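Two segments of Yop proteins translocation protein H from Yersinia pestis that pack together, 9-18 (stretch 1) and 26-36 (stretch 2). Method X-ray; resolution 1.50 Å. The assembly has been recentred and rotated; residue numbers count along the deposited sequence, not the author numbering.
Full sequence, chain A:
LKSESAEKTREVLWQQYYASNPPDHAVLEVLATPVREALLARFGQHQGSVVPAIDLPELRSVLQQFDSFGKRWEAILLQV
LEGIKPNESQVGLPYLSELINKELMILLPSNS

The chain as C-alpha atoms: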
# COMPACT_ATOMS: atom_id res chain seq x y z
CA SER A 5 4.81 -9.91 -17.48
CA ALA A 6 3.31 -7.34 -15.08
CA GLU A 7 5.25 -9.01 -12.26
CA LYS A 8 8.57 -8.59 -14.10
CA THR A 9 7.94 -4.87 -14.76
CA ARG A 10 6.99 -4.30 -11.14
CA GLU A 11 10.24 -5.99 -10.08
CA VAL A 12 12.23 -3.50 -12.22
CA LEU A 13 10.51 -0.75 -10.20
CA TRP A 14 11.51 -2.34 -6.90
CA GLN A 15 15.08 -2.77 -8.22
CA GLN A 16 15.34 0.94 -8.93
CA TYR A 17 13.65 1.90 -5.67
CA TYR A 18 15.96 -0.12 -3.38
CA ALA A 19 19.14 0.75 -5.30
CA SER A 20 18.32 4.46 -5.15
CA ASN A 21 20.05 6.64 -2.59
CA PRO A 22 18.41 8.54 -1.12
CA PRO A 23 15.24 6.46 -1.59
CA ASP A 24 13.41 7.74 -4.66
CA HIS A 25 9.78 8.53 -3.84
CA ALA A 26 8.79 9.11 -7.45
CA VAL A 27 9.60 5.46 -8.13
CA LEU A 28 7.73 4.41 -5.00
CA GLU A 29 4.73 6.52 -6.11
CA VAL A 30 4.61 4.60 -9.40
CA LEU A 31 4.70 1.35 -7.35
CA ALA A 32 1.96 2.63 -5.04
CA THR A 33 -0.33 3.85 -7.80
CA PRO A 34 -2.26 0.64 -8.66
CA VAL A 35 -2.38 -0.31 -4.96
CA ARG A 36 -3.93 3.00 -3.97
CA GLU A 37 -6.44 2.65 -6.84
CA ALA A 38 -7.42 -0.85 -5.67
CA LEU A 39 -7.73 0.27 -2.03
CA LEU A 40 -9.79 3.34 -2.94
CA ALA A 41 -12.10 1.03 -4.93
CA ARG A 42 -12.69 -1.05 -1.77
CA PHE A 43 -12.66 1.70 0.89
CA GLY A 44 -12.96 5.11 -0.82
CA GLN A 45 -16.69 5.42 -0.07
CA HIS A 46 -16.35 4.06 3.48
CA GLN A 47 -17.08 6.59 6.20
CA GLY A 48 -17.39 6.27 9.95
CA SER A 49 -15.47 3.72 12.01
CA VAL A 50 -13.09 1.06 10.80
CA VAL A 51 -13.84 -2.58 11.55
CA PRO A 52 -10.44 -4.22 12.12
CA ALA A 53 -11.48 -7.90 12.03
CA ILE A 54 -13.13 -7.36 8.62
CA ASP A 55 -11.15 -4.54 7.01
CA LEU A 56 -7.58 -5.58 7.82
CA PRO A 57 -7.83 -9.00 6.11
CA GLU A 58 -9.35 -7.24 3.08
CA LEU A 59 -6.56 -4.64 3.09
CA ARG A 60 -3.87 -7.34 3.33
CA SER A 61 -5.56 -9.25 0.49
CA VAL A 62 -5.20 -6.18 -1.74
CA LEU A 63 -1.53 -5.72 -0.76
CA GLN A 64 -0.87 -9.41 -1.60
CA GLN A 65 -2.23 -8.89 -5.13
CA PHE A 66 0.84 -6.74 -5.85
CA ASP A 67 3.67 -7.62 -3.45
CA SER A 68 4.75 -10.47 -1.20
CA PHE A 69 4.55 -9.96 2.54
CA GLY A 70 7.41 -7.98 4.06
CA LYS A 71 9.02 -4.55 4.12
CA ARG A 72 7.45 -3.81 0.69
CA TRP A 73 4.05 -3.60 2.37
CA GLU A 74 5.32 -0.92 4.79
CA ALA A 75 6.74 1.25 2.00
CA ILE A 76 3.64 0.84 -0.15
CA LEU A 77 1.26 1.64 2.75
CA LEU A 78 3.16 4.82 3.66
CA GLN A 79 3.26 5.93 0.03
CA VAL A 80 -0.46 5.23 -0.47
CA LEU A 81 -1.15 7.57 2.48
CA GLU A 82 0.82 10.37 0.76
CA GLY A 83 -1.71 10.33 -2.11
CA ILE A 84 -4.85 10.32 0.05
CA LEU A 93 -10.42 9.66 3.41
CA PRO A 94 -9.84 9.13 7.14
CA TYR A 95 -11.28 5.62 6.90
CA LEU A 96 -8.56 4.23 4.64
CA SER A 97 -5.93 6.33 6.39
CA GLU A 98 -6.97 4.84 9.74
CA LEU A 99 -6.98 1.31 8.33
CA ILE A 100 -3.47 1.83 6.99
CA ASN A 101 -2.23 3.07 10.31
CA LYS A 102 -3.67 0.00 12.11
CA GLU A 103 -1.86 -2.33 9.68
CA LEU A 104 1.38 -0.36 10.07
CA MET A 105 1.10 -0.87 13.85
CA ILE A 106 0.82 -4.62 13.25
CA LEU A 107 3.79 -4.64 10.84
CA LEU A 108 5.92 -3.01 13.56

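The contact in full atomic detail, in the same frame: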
# COMPACT_ATOMS: atom_id res chain seq x y z
N THR A 9 7.86 -6.33 -14.73
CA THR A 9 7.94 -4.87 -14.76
C THR A 9 7.94 -4.28 -13.35
O THR A 9 8.71 -3.38 -13.03
CB THR A 9 6.74 -4.28 -15.54
OG1 THR A 9 6.81 -4.64 -16.92
CG2 THR A 9 6.80 -2.78 -15.58
N ARG A 10 7.06 -4.79 -12.50
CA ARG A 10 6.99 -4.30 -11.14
C ARG A 10 8.30 -4.58 -10.39
O ARG A 10 8.69 -3.80 -9.53
CB ARG A 10 5.82 -4.93 -10.39
CG ARG A 10 5.57 -4.34 -9.04
CD ARG A 10 4.18 -4.66 -8.50
NE ARG A 10 3.96 -4.07 -7.20
CZ ARG A 10 3.60 -2.82 -7.02
NH2 ARG A 10 3.48 -2.34 -5.79
N GLU A 11 8.96 -5.68 -10.72
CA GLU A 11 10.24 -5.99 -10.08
C GLU A 11 11.32 -5.00 -10.54
O GLU A 11 12.17 -4.61 -9.74
CB GLU A 11 10.67 -7.44 -10.33
CG GLU A 11 11.84 -7.90 -9.47
CD GLU A 11 11.59 -7.77 -7.98
OE1 GLU A 11 10.44 -7.98 -7.54
OE2 GLU A 11 12.56 -7.46 -7.24
N VAL A 12 11.29 -4.55 -11.79
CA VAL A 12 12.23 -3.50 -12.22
C VAL A 12 12.05 -2.23 -11.38
O VAL A 12 13.03 -1.57 -11.01
CB VAL A 12 12.09 -3.15 -13.73
CG1 VAL A 12 13.04 -2.01 -14.11
CG2 VAL A 12 12.35 -4.39 -14.59
N LEU A 13 10.81 -1.90 -11.05
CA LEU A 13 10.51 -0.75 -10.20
C LEU A 13 11.15 -0.93 -8.83
O LEU A 13 11.78 -0.01 -8.31
CB LEU A 13 9.00 -0.54 -10.06
CG LEU A 13 8.31 0.19 -11.21
CD1 LEU A 13 6.81 -0.06 -11.22
CD2 LEU A 13 8.60 1.67 -11.15
N TRP A 14 10.98 -2.10 -8.23
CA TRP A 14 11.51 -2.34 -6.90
C TRP A 14 13.04 -2.30 -6.94
O TRP A 14 13.66 -1.80 -6.00
CB TRP A 14 11.00 -3.65 -6.31
CG TRP A 14 9.63 -3.55 -5.70
CD1 TRP A 14 8.49 -4.20 -6.11
CD2 TRP A 14 9.24 -2.77 -4.56
NE1 TRP A 14 7.44 -3.87 -5.30
CE2 TRP A 14 7.86 -2.98 -4.35
CE3 TRP A 14 9.92 -1.89 -3.70
CZ2 TRP A 14 7.16 -2.38 -3.31
CZ3 TRP A 14 9.21 -1.27 -2.66
CH2 TRP A 14 7.84 -1.52 -2.48
N GLN A 15 13.63 -2.81 -8.02
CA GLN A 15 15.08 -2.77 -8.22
C GLN A 15 15.58 -1.35 -8.15
O GLN A 15 16.55 -1.07 -7.43
CB GLN A 15 15.48 -3.39 -9.56
CG GLN A 15 15.45 -4.91 -9.60
CD GLN A 15 15.50 -5.45 -11.02
OE1 GLN A 15 15.97 -4.77 -11.94
NE2 GLN A 15 15.01 -6.68 -11.22
N GLN A 16 14.93 -0.46 -8.89
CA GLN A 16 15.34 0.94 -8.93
C GLN A 16 15.06 1.64 -7.61
O GLN A 16 15.83 2.49 -7.18
CB GLN A 16 14.67 1.70 -10.08
CG GLN A 16 15.24 1.41 -11.46
CD GLN A 16 16.74 1.66 -11.56
OE1 GLN A 16 17.20 2.78 -11.35
NE2 GLN A 16 17.50 0.60 -11.86
N TYR A 17 13.96 1.28 -6.95
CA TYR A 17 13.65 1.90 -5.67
C TYR A 17 14.73 1.59 -4.63
O TYR A 17 15.27 2.49 -4.01
CB TYR A 17 12.29 1.47 -5.14
CG TYR A 17 12.04 1.98 -3.75
CD1 TYR A 17 11.77 3.32 -3.53
CD2 TYR A 17 12.10 1.13 -2.64
CE1 TYR A 17 11.56 3.81 -2.24
CE2 TYR A 17 11.91 1.61 -1.36
CZ TYR A 17 11.64 2.95 -1.17
OH TYR A 17 11.44 3.42 0.10
N TYR A 18 15.05 0.31 -4.46
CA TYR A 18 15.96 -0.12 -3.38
C TYR A 18 17.41 0.27 -3.65
O TYR A 18 18.17 0.52 -2.71
CB TYR A 18 15.87 -1.63 -3.14
CG TYR A 18 14.66 -2.03 -2.32
CD1 TYR A 18 14.40 -1.45 -1.09
CD2 TYR A 18 13.76 -2.99 -2.80
CE1 TYR A 18 13.28 -1.81 -0.34
CE2 TYR A 18 12.65 -3.36 -2.06
CZ TYR A 18 12.40 -2.77 -0.84
OH TYR A 18 11.29 -3.14 -0.11
N ALA A 26 9.50 9.10 -6.19
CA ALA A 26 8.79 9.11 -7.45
C ALA A 26 8.63 7.68 -7.94
O ALA A 26 7.57 7.31 -8.44
CB ALA A 26 9.51 9.96 -8.47
N VAL A 27 9.66 6.86 -7.75
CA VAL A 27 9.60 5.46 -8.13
C VAL A 27 8.60 4.74 -7.23
O VAL A 27 7.78 3.95 -7.70
CB VAL A 27 10.98 4.80 -8.04
CG1 VAL A 27 10.88 3.31 -8.32
CG2 VAL A 27 11.95 5.46 -9.04
N LEU A 28 8.66 5.02 -5.94
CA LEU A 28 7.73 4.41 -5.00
C LEU A 28 6.28 4.83 -5.29
O LEU A 28 5.36 4.04 -5.12
CB LEU A 28 8.14 4.75 -3.57
CG LEU A 28 7.39 4.01 -2.46
CD1 LEU A 28 7.54 2.51 -2.57
CD2 LEU A 28 7.90 4.50 -1.12
N GLU A 29 6.07 6.06 -5.75
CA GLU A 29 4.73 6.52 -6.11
C GLU A 29 4.19 5.74 -7.32
O GLU A 29 3.03 5.34 -7.35
CB GLU A 29 4.75 8.03 -6.39
CG GLU A 29 3.47 8.59 -7.00
CD GLU A 29 2.26 8.43 -6.10
OE1 GLU A 29 2.43 8.21 -4.88
OE2 GLU A 29 1.14 8.54 -6.63
N VAL A 30 5.03 5.49 -8.32
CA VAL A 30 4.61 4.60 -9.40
C VAL A 30 4.19 3.21 -8.86
O VAL A 30 3.12 2.68 -9.21
CB VAL A 30 5.73 4.44 -10.48
CG1 VAL A 30 5.24 3.52 -11.59
CG2 VAL A 30 6.11 5.78 -11.06
N LEU A 31 5.01 2.64 -7.98
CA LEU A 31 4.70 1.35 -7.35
C LEU A 31 3.37 1.40 -6.60
O LEU A 31 2.58 0.45 -6.66
CB LEU A 31 5.81 0.95 -6.39
CG LEU A 31 7.02 0.26 -7.06
CD1 LEU A 31 8.27 0.28 -6.17
CD2 LEU A 31 6.69 -1.15 -7.42
N ALA A 32 3.12 2.50 -5.92
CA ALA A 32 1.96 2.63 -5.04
C ALA A 32 0.68 2.92 -5.80
O ALA A 32 -0.40 2.72 -5.27
CB ALA A 32 2.19 3.70 -4.01
N THR A 33 0.81 3.37 -7.04
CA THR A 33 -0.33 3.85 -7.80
C THR A 33 -1.44 2.82 -7.94
O THR A 33 -2.55 3.10 -7.49
CB THR A 33 0.12 4.41 -9.18
OG1 THR A 33 0.81 5.65 -8.97
CG2 THR A 33 -1.08 4.78 -10.05
N PRO A 34 -1.19 1.64 -8.52
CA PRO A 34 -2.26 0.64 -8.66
C PRO A 34 -2.79 0.15 -7.31
O PRO A 34 -3.95 -0.25 -7.23
CB PRO A 34 -1.59 -0.50 -9.44
CG PRO A 34 -0.14 -0.34 -9.18
CD PRO A 34 0.07 1.13 -9.08
N VAL A 35 -1.96 0.19 -6.27
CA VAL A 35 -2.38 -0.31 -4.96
C VAL A 35 -3.36 0.66 -4.35
O VAL A 35 -4.39 0.25 -3.82
CB VAL A 35 -1.19 -0.53 -4.02
CG1 VAL A 35 -1.65 -1.20 -2.73
CG2 VAL A 35 -0.12 -1.38 -4.72
N ARG A 36 -3.04 1.95 -4.41
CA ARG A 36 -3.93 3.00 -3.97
C ARG A 36 -5.26 2.91 -4.72
O ARG A 36 -6.32 2.96 -4.11
CB ARG A 36 -3.30 4.38 -4.17
CG ARG A 36 -4.14 5.52 -3.60
CD ARG A 36 -3.59 6.89 -3.88
NE ARG A 36 -2.24 7.08 -3.34
CZ ARG A 36 -1.14 7.26 -4.08
NH1 ARG A 36 -1.19 7.26 -5.41
NH2 ARG A 36 0.02 7.43 -3.47

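Both stretches are helical and run roughly antiparallel: their N-to-C directions differ by 151°, and the axes approach to 9.2 Å. The backbones come nearest at Tyr17 CA and Val27 CA, 5.9 Å apart. Together the two stretches bury 515 Å², most of it contributed by apolar and aromatic residues.

The apolar packing centres on Leu31, which loses 113 Å² to the other helix, the largest share of any residue. Its CA-to-CB bond points sideways, but with chi1 m and chi2 t the end of the side chain comes nearer and sits as a knob among Arg10, Leu13, Trp14 and Tyr17. Leu31 CD2 lies 3.6 Å from Leu13 CB. Leu13, directed toward the partner helix, also places CD2 3.9 Å from Val30 CG1 and 4.0 Å from Val27 CG1. The compact Val27 suits the point of closest backbone approach: its CG1 reaches 3.4 Å from Leu13 O and 3.9 Å from Tyr17 CB.

Two CH-pi contacts use the aromatic rings as flat surfaces for leucine methyls. Leu31 CD1 stands 3.6 Å from the centroid of the Trp14 six-membered ring, 13° off its normal, and so over the face. The CA-to-CB bond of Trp14 points away, yet its long side chain brings the indole back to the interface. Leu28 CD1 is 4.3 Å from the centroid of the Tyr17 ring and 12° off that normal, a looser contact of the same kind; Leu28 CB approaches Tyr17 CE1 at 3.8 Å.

One hydrogen bond crosses the interface. Arg10 NH2 donates to Leu31 O at 3.1 Å, with an N-H...O angle of 144°. In a regular helix Leu31 O would accept from Val35 N, which at the kink lies 4.6 Å away. The extended Arg10 chain, t through chi3, spans the gap, and its CZ packs 3.5 Å from Leu31 CD2.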